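Local coordinates for protein quinoline 2-oxidoreductase large subunit (Pseudomonas putida, PDB 1T3Q) that carries the molybdenum-pterin cytosine dinucleotide site of a xanthine dehydrogenase family hydroxylase that oxidises quinoline at C2, at residues Ala377-Arg382 against Ala749-Val754; Ala381-Ile386 against Gly459-Asn464; Lys296-Glu301 against Val335-Gly340. All blocks are in the same frame, centred on the assembly; numbering follows the deposited sequence.

Contact 1. Residues Ala377-Arg382 against Ala749-Val754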
loop_
_atom_site.group_PDB
_atom_site.type_symbol
_atom_site.label_atom_id
_atom_site.label_comp_id
_atom_site.label_asym_id
_atom_site.label_seq_id
_atom_site.Cartn_x
_atom_site.Cartn_y
_atom_site.Cartn_z
ATOM N N ALA B 377 12.006 -40.046 6.202
ATOM C CA ALA B 377 12.579 -41.055 7.097
ATOM C C ALA B 377 12.412 -42.486 6.597
ATOM O O ALA B 377 13.382 -43.247 6.544
ATOM C CB ALA B 377 11.978 -40.923 8.495
ATOM N N GLY B 378 11.185 -42.846 6.239
ATOM C CA GLY B 378 10.915 -44.193 5.754
ATOM C C GLY B 378 11.612 -44.489 4.439
ATOM O O GLY B 378 12.015 -45.621 4.184
ATOM N N GLN B 379 11.741 -43.473 3.594
ATOM C CA GLN B 379 12.415 -43.632 2.309
ATOM C C GLN B 379 13.868 -44.014 2.592
ATOM O O GLN B 379 14.407 -44.939 1.985
ATOM C CB GLN B 379 12.350 -42.320 1.516
ATOM C CG GLN B 379 12.948 -42.376 0.101
ATOM C CD GLN B 379 12.101 -43.170 -0.880
ATOM O OE1 GLN B 379 10.894 -43.339 -0.687
ATOM N NE2 GLN B 379 12.726 -43.640 -1.954
ATOM N N ILE B 380 14.503 -43.301 3.521
ATOM C CA ILE B 380 15.883 -43.595 3.897
ATOM C C ILE B 380 16.013 -45.038 4.385
ATOM O O ILE B 380 16.859 -45.796 3.917
ATOM C CB ILE B 380 16.382 -42.658 5.039
ATOM C CG1 ILE B 380 16.595 -41.242 4.504
ATOM C CG2 ILE B 380 17.687 -43.199 5.636
ATOM C CD1 ILE B 380 16.895 -40.222 5.589
ATOM N N ALA B 381 15.163 -45.405 5.338
ATOM C CA ALA B 381 15.187 -46.741 5.918
ATOM C C ALA B 381 14.948 -47.867 4.912
ATOM O O ALA B 381 15.726 -48.820 4.848
ATOM C CB ALA B 381 14.160 -46.825 7.049
ATOM N N ARG B 382 13.885 -47.755 4.124
ATOM C CA ARG B 382 13.560 -48.799 3.151
ATOM C C ARG B 382 14.604 -48.933 2.044
ATOM O O ARG B 382 15.065 -50.031 1.756
ATOM C CB ARG B 382 12.189 -48.542 2.518
ATOM C CG ARG B 382 11.658 -49.725 1.707
ATOM C CD ARG B 382 10.508 -49.312 0.808
ATOM N NE ARG B 382 10.902 -48.201 -0.048
ATOM C CZ ARG B 382 10.460 -46.957 0.088
ATOM N NH1 ARG B 382 10.890 -46.011 -0.733
ATOM N NH2 ARG B 382 9.568 -46.665 1.027
ATOM N N ALA B 749 16.344 -37.966 -2.352
ATOM C CA ALA B 749 17.789 -37.749 -2.312
ATOM C C ALA B 749 18.443 -38.092 -0.963
ATOM O O ALA B 749 19.559 -38.601 -0.927
ATOM C CB ALA B 749 18.123 -36.307 -2.718
ATOM N N PRO B 750 17.765 -37.824 0.164
ATOM C CA PRO B 750 18.438 -38.174 1.419
ATOM C C PRO B 750 18.716 -39.674 1.490
ATOM O O PRO B 750 19.745 -40.107 2.009
ATOM C CB PRO B 750 17.444 -37.721 2.485
ATOM C CG PRO B 750 16.723 -36.571 1.815
ATOM C CD PRO B 750 16.499 -37.116 0.422
ATOM N N ALA B 751 17.785 -40.468 0.968
ATOM C CA ALA B 751 17.931 -41.913 0.977
ATOM C C ALA B 751 19.137 -42.327 0.142
ATOM O O ALA B 751 19.883 -43.224 0.518
ATOM C CB ALA B 751 16.657 -42.573 0.443
ATOM N N ALA B 752 19.331 -41.657 -0.990
ATOM C CA ALA B 752 20.460 -41.959 -1.867
ATOM C C ALA B 752 21.794 -41.751 -1.155
ATOM O O ALA B 752 22.714 -42.556 -1.310
ATOM C CB ALA B 752 20.395 -41.088 -3.129
ATOM N N VAL B 753 21.902 -40.674 -0.377
ATOM C CA VAL B 753 23.140 -40.392 0.344
ATOM C C VAL B 753 23.390 -41.401 1.464
ATOM O O VAL B 753 24.503 -41.917 1.607
ATOM C CB VAL B 753 23.146 -38.968 0.951
ATOM C CG1 VAL B 753 24.469 -38.722 1.679
ATOM C CG2 VAL B 753 22.950 -37.925 -0.145
ATOM N N VAL B 754 22.365 -41.679 2.265
ATOM C CA VAL B 754 22.522 -42.645 3.346
ATOM C C VAL B 754 22.889 -44.000 2.745
ATOM O O VAL B 754 23.781 -44.695 3.247
ATOM C CB VAL B 754 21.223 -42.791 4.173
ATOM C CG1 VAL B 754 21.373 -43.927 5.181
ATOM C CG2 VAL B 754 20.934 -41.488 4.908
#

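Contact 2. Residues Ala381-Ile386 against Gly459-Asn464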
loop_
_atom_site.group_PDB
_atom_site.type_symbol
_atom_site.label_atom_id
_atom_site.label_comp_id
_atom_site.label_asym_id
_atom_site.label_seq_id
_atom_site.Cartn_x
_atom_site.Cartn_y
_atom_site.Cartn_z
ATOM N N ALA B 381 15.163 -45.405 5.338
ATOM C CA ALA B 381 15.187 -46.741 5.918
ATOM C C ALA B 381 14.948 -47.867 4.912
ATOM O O ALA B 381 15.726 -48.820 4.848
ATOM C CB ALA B 381 14.160 -46.825 7.049
ATOM N N ARG B 382 13.885 -47.755 4.124
ATOM C CA ARG B 382 13.560 -48.799 3.151
ATOM C C ARG B 382 14.604 -48.933 2.044
ATOM O O ARG B 382 15.065 -50.031 1.756
ATOM C CB ARG B 382 12.189 -48.542 2.518
ATOM C CG ARG B 382 11.658 -49.725 1.707
ATOM C CD ARG B 382 10.508 -49.312 0.808
ATOM N NE ARG B 382 10.902 -48.201 -0.048
ATOM C CZ ARG B 382 10.460 -46.957 0.088
ATOM N NH1 ARG B 382 10.890 -46.011 -0.733
ATOM N NH2 ARG B 382 9.568 -46.665 1.027
ATOM N N GLU B 383 14.974 -47.819 1.419
ATOM C CA GLU B 383 15.953 -47.879 0.342
ATOM C C GLU B 383 17.295 -48.406 0.835
ATOM O O GLU B 383 17.987 -49.121 0.113
ATOM C CB GLU B 383 16.120 -46.506 -0.310
ATOM C CG GLU B 383 14.849 -45.985 -0.995
ATOM C CD GLU B 383 14.349 -46.909 -2.105
ATOM O OE1 GLU B 383 13.242 -47.479 -1.968
ATOM O OE2 GLU B 383 15.065 -47.067 -3.117
ATOM N N THR B 384 17.662 -48.061 2.065
ATOM C CA THR B 384 18.919 -48.535 2.628
ATOM C C THR B 384 18.858 -50.046 2.862
ATOM O O THR B 384 19.829 -50.759 2.618
ATOM C CB THR B 384 19.246 -47.809 3.956
ATOM O OG1 THR B 384 19.531 -46.430 3.683
ATOM C CG2 THR B 384 20.456 -48.438 4.636
ATOM N N LEU B 385 17.715 -50.532 3.332
ATOM C CA LEU B 385 17.551 -51.963 3.575
ATOM C C LEU B 385 17.475 -52.724 2.254
ATOM O O LEU B 385 17.960 -53.847 2.147
ATOM C CB LEU B 385 16.287 -52.221 4.399
ATOM C CG LEU B 385 16.350 -51.755 5.856
ATOM C CD1 LEU B 385 15.028 -52.066 6.557
ATOM C CD2 LEU B 385 17.496 -52.458 6.565
ATOM N N ILE B 386 16.867 -52.105 1.248
ATOM C CA ILE B 386 16.756 -52.731 -0.065
ATOM C C ILE B 386 18.154 -52.941 -0.654
ATOM O O ILE B 386 18.445 -53.999 -1.225
ATOM C CB ILE B 386 15.896 -51.868 -1.013
ATOM C CG1 ILE B 386 14.428 -51.946 -0.574
ATOM C CG2 ILE B 386 16.075 -52.323 -2.457
ATOM C CD1 ILE B 386 13.472 -51.106 -1.405
ATOM N N GLY B 459 24.779 -45.035 -3.815
ATOM C CA GLY B 459 23.507 -45.193 -3.137
ATOM C C GLY B 459 22.370 -44.977 -4.112
ATOM O O GLY B 459 22.417 -44.054 -4.926
ATOM N N VAL B 460 21.346 -45.823 -4.034
ATOM C CA VAL B 460 20.206 -45.714 -4.931
ATOM C C VAL B 460 18.901 -45.503 -4.181
ATOM O O VAL B 460 18.679 -46.084 -3.119
ATOM C CB VAL B 460 20.070 -46.980 -5.809
ATOM C CG1 VAL B 460 18.821 -46.889 -6.688
ATOM C CG2 VAL B 460 21.305 -47.134 -6.674
ATOM N N SER B 461 18.047 -44.656 -4.740
ATOM C CA SER B 461 16.744 -44.379 -4.154
ATOM C C SER B 461 15.717 -44.159 -5.255
ATOM O O SER B 461 15.871 -43.266 -6.087
ATOM C CB SER B 461 16.805 -43.136 -3.263
ATOM O OG SER B 461 15.512 -42.798 -2.795
ATOM N N VAL B 462 14.676 -44.988 -5.263
ATOM C CA VAL B 462 13.603 -44.880 -6.242
ATOM C C VAL B 462 12.345 -44.517 -5.463
ATOM O O VAL B 462 12.065 -45.109 -4.419
ATOM C CB VAL B 462 13.402 -46.211 -6.989
ATOM C CG1 VAL B 462 12.242 -46.092 -7.966
ATOM C CG2 VAL B 462 14.692 -46.582 -7.729
ATOM N N PHE B 463 11.585 -43.551 -5.967
ATOM C CA PHE B 463 10.393 -43.109 -5.257
ATOM C C PHE B 463 9.193 -42.774 -6.132
ATOM O O PHE B 463 9.278 -42.703 -7.360
ATOM C CB PHE B 463 10.714 -41.839 -4.457
ATOM C CG PHE B 463 10.821 -40.602 -5.318
ATOM C CD1 PHE B 463 11.969 -40.353 -6.066
ATOM C CD2 PHE B 463 9.734 -39.742 -5.459
ATOM C CE1 PHE B 463 12.031 -39.273 -6.945
ATOM C CE2 PHE B 463 9.785 -38.660 -6.337
ATOM C CZ PHE B 463 10.940 -38.427 -7.085
ATOM N N ASN B 464 8.067 -42.572 -5.455
ATOM C CA ASN B 464 6.837 -42.116 -6.077
ATOM C C ASN B 464 6.427 -41.078 -5.030
ATOM O O ASN B 464 6.953 -41.099 -3.914
ATOM C CB ASN B 464 5.820 -43.259 -6.283
ATOM C CG ASN B 464 5.074 -43.648 -5.026
ATOM O OD1 ASN B 464 5.499 -43.363 -3.910
ATOM N ND2 ASN B 464 3.949 -44.332 -5.211
#

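Contact 3. Residues Lys296-Glu301 against Val335-Gly340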
loop_
_atom_site.group_PDB
_atom_site.type_symbol
_atom_site.label_atom_id
_atom_site.label_comp_id
_atom_site.label_asym_id
_atom_site.label_seq_id
_atom_site.Cartn_x
_atom_site.Cartn_y
_atom_site.Cartn_z
ATOM N N LYS B 296 11.559 -33.784 10.809
ATOM C CA LYS B 296 12.251 -35.026 10.488
ATOM C C LYS B 296 12.652 -35.958 11.616
ATOM O O LYS B 296 13.237 -37.011 11.357
ATOM C CB LYS B 296 13.498 -34.714 9.654
ATOM C CG LYS B 296 13.239 -33.794 8.469
ATOM C CD LYS B 296 12.378 -34.469 7.401
ATOM C CE LYS B 296 12.069 -33.501 6.257
ATOM N NZ LYS B 296 11.343 -34.156 5.128
ATOM N N GLN B 297 12.343 -35.616 12.861
ATOM C CA GLN B 297 12.773 -36.497 13.935
ATOM C C GLN B 297 11.878 -37.688 14.230
ATOM O O GLN B 297 10.980 -37.620 15.063
ATOM C CB GLN B 297 13.022 -35.721 15.236
ATOM C CG GLN B 297 13.635 -36.615 16.319
ATOM C CD GLN B 297 14.133 -35.861 17.538
ATOM O OE1 GLN B 297 13.545 -34.867 17.960
ATOM N NE2 GLN B 297 15.217 -36.356 18.127
ATOM N N GLN B 298 12.119 -38.779 13.522
ATOM C CA GLN B 298 11.376 -39.997 13.777
ATOM C C GLN B 298 12.329 -41.178 13.808
ATOM O O GLN B 298 13.434 -41.126 13.260
ATOM C CB GLN B 298 10.231 -40.217 12.764
ATOM C CG GLN B 298 10.535 -40.044 11.294
ATOM C CD GLN B 298 9.372 -40.503 10.396
ATOM O OE1 GLN B 298 9.051 -41.692 10.342
ATOM N NE2 GLN B 298 8.745 -39.560 9.695
ATOM N N ARG B 299 11.912 -42.223 14.507
ATOM C CA ARG B 299 12.694 -43.436 14.637
ATOM C C ARG B 299 11.883 -44.470 13.878
ATOM O O ARG B 299 10.666 -44.544 14.045
ATOM C CB ARG B 299 12.798 -43.822 16.117
ATOM N N ASN B 300 12.541 -45.228 13.012
ATOM C CA ASN B 300 11.855 -46.260 12.250
ATOM C C ASN B 300 12.559 -47.594 12.414
ATOM O O ASN B 300 13.661 -47.795 11.901
ATOM C CB ASN B 300 11.779 -45.902 10.759
ATOM C CG ASN B 300 10.836 -44.745 10.483
ATOM O OD1 ASN B 300 11.245 -43.579 10.458
ATOM N ND2 ASN B 300 9.563 -45.058 10.291
ATOM N N GLU B 301 11.927 -48.494 13.159
ATOM C CA GLU B 301 12.464 -49.825 13.369
ATOM C C GLU B 301 11.842 -50.616 12.231
ATOM O O GLU B 301 10.692 -51.046 12.313
ATOM C CB GLU B 301 12.011 -50.369 14.721
ATOM C CG GLU B 301 12.586 -49.604 15.894
ATOM C CD GLU B 301 11.974 -50.013 17.214
ATOM O OE1 GLU B 301 11.854 -51.232 17.460
ATOM O OE2 GLU B 301 11.620 -49.112 18.008
ATOM N N VAL B 335 2.350 -35.037 10.882
ATOM C CA VAL B 335 3.129 -34.621 9.718
ATOM C C VAL B 335 4.338 -35.523 9.440
ATOM O O VAL B 335 4.831 -35.583 8.312
ATOM C CB VAL B 335 3.584 -33.138 9.872
ATOM C CG1 VAL B 335 4.692 -33.026 10.894
ATOM C CG2 VAL B 335 4.008 -32.574 8.524
ATOM N N GLU B 336 4.813 -36.234 10.456
ATOM C CA GLU B 336 5.952 -37.127 10.268
ATOM C C GLU B 336 5.568 -38.604 10.102
ATOM O O GLU B 336 5.207 -39.029 9.007
ATOM C CB GLU B 336 6.955 -36.956 11.411
ATOM C CG GLU B 336 7.791 -35.671 11.293
ATOM C CD GLU B 336 8.836 -35.753 10.182
ATOM O OE1 GLU B 336 9.272 -34.691 9.683
ATOM O OE2 GLU B 336 9.236 -36.878 9.819
ATOM N N SER B 337 5.642 -39.379 11.182
ATOM C CA SER B 337 5.330 -40.810 11.131
ATOM C C SER B 337 3.988 -41.213 10.519
ATOM O O SER B 337 3.923 -42.140 9.709
ATOM C CB SER B 337 5.428 -41.419 12.536
ATOM O OG SER B 337 6.774 -41.481 12.971
ATOM N N HIS B 338 2.921 -40.528 10.909
ATOM C CA HIS B 338 1.592 -40.859 10.416
ATOM C C HIS B 338 1.491 -40.843 8.891
ATOM O O HIS B 338 1.170 -41.861 8.281
ATOM C CB HIS B 338 0.561 -39.915 11.037
ATOM C CG HIS B 338 -0.856 -40.359 10.850
ATOM N ND1 HIS B 338 -1.594 -40.049 9.728
ATOM C CD2 HIS B 338 -1.670 -41.096 11.643
ATOM C CE1 HIS B 338 -2.803 -40.573 9.840
ATOM N NE2 HIS B 338 -2.873 -41.214 10.993
ATOM N N VAL B 339 1.759 -39.701 8.268
ATOM C CA VAL B 339 1.675 -39.640 6.812
ATOM C C VAL B 339 2.788 -40.453 6.162
ATOM O O VAL B 339 2.630 -40.947 5.042
ATOM C CB VAL B 339 1.732 -38.188 6.294
ATOM C CG1 VAL B 339 0.532 -37.417 6.816
ATOM C CG2 VAL B 339 3.034 -37.521 6.714
ATOM N N GLY B 340 3.905 -40.600 6.871
ATOM C CA GLY B 340 5.024 -41.370 6.352
ATOM C C GLY B 340 4.690 -42.843 6.167
ATOM O O GLY B 340 4.983 -43.432 5.123
#

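Contact 1. Residues Ala377-Arg382 against Ala749-Val754
I380 fits a hollow on the neighbouring helix whose walls are P750, A751 and V754. Its CG2 methyl sits in the fork of V754, 3.7 Å from V754 CG2 and almost as near to CB and CG1, the two side chains crossing at about a right angle. The other branch reaches over A751 and meets P750 at about a right angle: I380 CG1 lies 3.8 Å from A751 CA, and the extended chain beyond it (chi2 172°) carries CD1 to 4.0 Å from P750 CB. This is close helix-helix packing, consistent with the small A751 at its closest approach. The axes of segments 377-382 and 749-754, on helices 375-393 and 744-761, approach to 8.0 Å and cross at -33°, the CA atoms of I380 and A751 3.9 Å apart. In return, the A751 methyl is a bump filling the dip between Q379 and I380, with A751 CB 3.6 Å from Q379 O. Q379 closes the side of this dip with CG, anti to the backbone N (chi1 -176°). Its OE1 takes a 2.7 Å bond from R382 NH1, which stands above the carbonyl plane, and its NE2 donates to V462 O and S461 OG of strand 454-467.

Contact 2. Residues Ala381-Ile386 against Gly459-Asn464
OE1 of E383 takes two N-H donors from R382 and bonds to Y348 OH, while the other carboxylate oxygen reaches across to strand 454-467. R382, one residue back on the helix, lies side-on and gives both NE (3.1 Å) and NH1 (3.0 Å) to E383 OE1, an ion pair in which the oxygen lies close to the guanidinium plane. NE meets the anti lone pair of OE1, and NH1 comes from the same anti side but tilted out of the carboxylate plane. The bond that crosses the contact runs from V462 N to E383 OE2, 3.0 Å long and nearly straight at 165°, with the N-H coming from above the carboxylate plane; R401 NH2 makes a salt bridge to this second oxygen. E383 CG, anti to the carbonyl carbon (chi1 -63°), lies 3.7 Å from S461 OG, a hydroxyl paired with S748 OG, and the bend at chi2 then turns CD toward V462. OE2 also packs against the backbone, 3.3 Å from S461 CA. Residues G459, S461 and F463 pair with strand 636-649 on one edge of 454-467, the outermost strand of its sheet within this chain, and on the other edge the helix side chain accepts the N-H that points away from 636-649. An alanine in place of E383 would probably leave V462 N without its acceptor and R401 and R382 without a shared counter-charge. Two arginines and a backbone N-H around one buried carboxylate would be expected to favour its ionised form.

Contact 3. Residues Lys296-Glu301 against Val335-Gly340
E336 binds the start of strand 298-306 and the loop before it with both carboxylate oxygens. Q298 NE2 donates to the anti lone pair of E336 OE2 at 2.7 Å, almost straight at 169°; the acceptor lies in the plane of the amide, yet amide and carboxylate planes stand 87° apart. The backbone N of K296 meets E336 OE1 at 2.7 Å as well, but it approaches from above the carboxylate plane and the bond is more bent. E336 occupies the N-cap position of helix 337-342, and its chain bends at chi2 (-73°), swinging CD back toward K296. The amine of K296 goes another way, bonding to V373 O, T376 OG1 and R371 O, and it keeps 5.0 Å between NZ and E336 OE1, so any attraction there is probably only long-range. Q298 also receives a weak bond from N300 ND2 at its OE1, while its NE2 has a weak second partner in G374 O. Outward from these bonds the packing begins with S337 OG, which bonds to S319 OG and T321 OG1 and lies 3.7 Å from Q298 CB; K296 CD rests 3.9 Å from E336 OE1. The contact lies close to the molybdenum site: the side chain of K296 is about 7 Å from the bound dioxosulfidomolybdenum ion, and its amine holds the loop bearing Y370 and R371 of the ion's pocket.

Contact 3 comes first along the chain and closes a short loop, its segments 34 residues apart at their closest ends, that includes strand 312-322, the antiparallel partner of 298-306. The chain then enters helix 375-393, from which the other two contacts start. Contact 2 closes a loop of about 73 residues to strand 454-467, and it nests within the much longer loop of contact 1, which reaches helix 744-761 near the C terminus. Contacts 1 and 2 share A381 and R382, and A751 CB packs on S461 OG. Contact 3 lies in series with both, yet A377 CB touches Q298 CD, so helix 375-393 joins the strand 298-306 sheet, the strand 454-467 sheet and helix 744-761.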